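Local coordinates for HP0420 homologue (Helicobacter felis, PDB 3LW3), which is of unknown function but adopts a hotdog fold and may, like many proteins of that fold, bind or act on acyl thioesters, at residues Lys37-Leu42 with Tyr97-Ile102. Residues are numbered along the deposited sequence; the frame is centred on the assembly and turned at random.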
loop_
_atom_site.group_PDB
_atom_site.type_symbol
_atom_site.label_atom_id
_atom_site.label_comp_id
_atom_site.label_asym_id
_atom_site.label_seq_id
_atom_site.Cartn_x
_atom_site.Cartn_y
_atom_site.Cartn_z
ATOM N N LYS B 37 -19.454 2.475 0.322
ATOM C CA LYS B 37 -18.698 1.242 0.003
ATOM C C LYS B 37 -17.988 1.365 -1.345
ATOM O O LYS B 37 -18.330 2.202 -2.195
ATOM C CB LYS B 37 -19.638 0.042 -0.096
ATOM C CG LYS B 37 -20.465 -0.205 1.154
ATOM C CD LYS B 37 -21.497 -1.306 0.926
ATOM C CE LYS B 37 -22.426 -1.471 2.154
ATOM N NZ LYS B 37 -23.576 -2.403 1.843
ATOM N N ALA B 38 -17.053 0.443 -1.568
ATOM C CA ALA B 38 -16.433 0.234 -2.879
ATOM C C ALA B 38 -15.856 -1.157 -2.930
ATOM O O ALA B 38 -15.464 -1.733 -1.895
ATOM C CB ALA B 38 -15.347 1.245 -3.123
ATOM N N THR B 39 -15.759 -1.674 -4.146
ATOM C CA THR B 39 -15.066 -2.962 -4.385
ATOM C C THR B 39 -14.101 -2.762 -5.530
ATOM O O THR B 39 -14.456 -2.189 -6.560
ATOM C CB THR B 39 -16.047 -4.085 -4.753
ATOM O OG1 THR B 39 -16.914 -4.364 -3.663
ATOM C CG2 THR B 39 -15.352 -5.341 -5.098
ATOM N N VAL B 40 -12.872 -3.225 -5.347
ATOM C CA VAL B 40 -11.905 -3.332 -6.440
ATOM C C VAL B 40 -11.441 -4.771 -6.522
ATOM O O VAL B 40 -11.514 -5.536 -5.515
ATOM C CB VAL B 40 -10.713 -2.364 -6.260
ATOM C CG1 VAL B 40 -11.203 -0.940 -5.941
ATOM C CG2 VAL B 40 -9.733 -2.862 -5.197
ATOM N N CYS B 41 -10.889 -5.145 -7.669
ATOM C CA CYS B 41 -10.419 -6.501 -7.869
ATOM C C CYS B 41 -8.963 -6.521 -8.359
ATOM O O CYS B 41 -8.621 -5.904 -9.375
ATOM C CB CYS B 41 -11.307 -7.236 -8.866
ATOM S SG CYS B 41 -10.796 -8.976 -9.028
ATOM N N LEU B 42 -8.112 -7.202 -7.607
ATOM C CA LEU B 42 -6.708 -7.357 -7.972
ATOM C C LEU B 42 -6.445 -8.747 -8.514
ATOM O O LEU B 42 -6.638 -9.726 -7.819
ATOM C CB LEU B 42 -5.816 -7.122 -6.761
ATOM C CG LEU B 42 -4.328 -7.435 -6.953
ATOM C CD1 LEU B 42 -3.720 -6.495 -7.916
ATOM C CD2 LEU B 42 -3.586 -7.413 -5.626
ATOM N N TYR B 97 -10.814 -9.905 -4.313
ATOM C CA TYR B 97 -11.794 -8.793 -4.222
ATOM C C TYR B 97 -11.640 -8.043 -2.895
ATOM O O TYR B 97 -11.724 -8.644 -1.808
ATOM C CB TYR B 97 -13.214 -9.348 -4.348
ATOM C CG TYR B 97 -13.541 -9.725 -5.764
ATOM C CD1 TYR B 97 -14.044 -8.785 -6.659
ATOM C CD2 TYR B 97 -13.280 -11.015 -6.216
ATOM C CE1 TYR B 97 -14.339 -9.109 -7.974
ATOM C CE2 TYR B 97 -13.542 -11.352 -7.521
ATOM C CZ TYR B 97 -14.091 -10.403 -8.384
ATOM O OH TYR B 97 -14.350 -10.752 -9.691
ATOM N N PHE B 98 -11.387 -6.735 -2.985
ATOM C CA PHE B 98 -11.310 -5.920 -1.778
ATOM C C PHE B 98 -12.570 -5.100 -1.628
ATOM O O PHE B 98 -12.875 -4.260 -2.484
ATOM C CB PHE B 98 -10.115 -4.967 -1.813
ATOM C CG PHE B 98 -8.773 -5.691 -1.805
ATOM C CD1 PHE B 98 -8.085 -5.919 -0.604
ATOM C CD2 PHE B 98 -8.206 -6.151 -2.992
ATOM C CE1 PHE B 98 -6.864 -6.570 -0.611
ATOM C CE2 PHE B 98 -6.941 -6.836 -2.962
ATOM C CZ PHE B 98 -6.294 -6.997 -1.786
ATOM N N ASN B 99 -13.282 -5.333 -0.530
ATOM C CA ASN B 99 -14.567 -4.679 -0.241
ATOM C C ASN B 99 -14.377 -3.701 0.923
ATOM O O ASN B 99 -14.062 -4.144 2.035
ATOM C CB ASN B 99 -15.594 -5.756 0.130
ATOM C CG ASN B 99 -15.763 -6.804 -0.966
ATOM O OD1 ASN B 99 -15.833 -6.468 -2.151
ATOM N ND2 ASN B 99 -15.789 -8.090 -0.583
ATOM N N ALA B 100 -14.538 -2.406 0.642
ATOM C CA ALA B 100 -14.374 -1.330 1.638
ATOM C C ALA B 100 -15.753 -0.895 2.129
ATOM O O ALA B 100 -16.704 -0.726 1.335
ATOM C CB ALA B 100 -13.704 -0.167 1.019
ATOM N N THR B 101 -15.835 -0.558 3.402
ATOM C CA THR B 101 -17.064 -0.001 3.986
ATOM C C THR B 101 -16.656 1.066 5.006
ATOM O O THR B 101 -15.821 0.821 5.895
ATOM C CB THR B 101 -17.911 -1.080 4.697
ATOM O OG1 THR B 101 -18.182 -2.187 3.828
ATOM C CG2 THR B 101 -19.263 -0.466 5.280
ATOM N N ILE B 102 -17.241 2.257 4.923
ATOM C CA ILE B 102 -16.939 3.298 5.933
ATOM C C ILE B 102 -17.514 2.830 7.276
ATOM O O ILE B 102 -18.680 2.373 7.328
ATOM C CB ILE B 102 -17.651 4.627 5.581
ATOM C CG1 ILE B 102 -17.109 5.215 4.246
ATOM C CG2 ILE B 102 -17.494 5.613 6.702
ATOM C CD1 ILE B 102 -17.991 6.289 3.682
#
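In the antiparallel sheet of the hotdog fold, strand 37-42 pairs with residues 97-102 of strand 96-105 by placing A38 opposite A100 and V40 opposite F98 as hydrogen-bonded pairs. Each pair is joined by two backbone N-H to O bonds; the shorter ones, A100 N to A38 O and F98 N to V40 O, both measure 2.8 Å. On the face bearing A38, V40, F98 and A100, V40 CG2 meets F98 CB at 4.0 Å, while L42 CB lies in the plane of the F98 ring, at its edge near CE2. Helix 57-72 covers this face, with F66 against V40 and A63 against F98, and F124 meets the F98 ring edge-to-face. On the other face, with SG anti to the backbone N (chi1 -176°), C41 turns its sulfur over the Y97 ring, 3.7 Å from the centroid, a sulfur-aromatic contact, and T39 CG2 approaches the edge of that ring at CD1. Beside it, T39 OG1 donates a 2.8 Å hydrogen bond to N99 OD1, coming in 23° from the amide's carbonyl plane. The helix-covered face is thus apolar, whereas the other mixes the sulfur-aromatic contact with a side-chain hydrogen bond between partly exposed residues that adds to the backbone ladder.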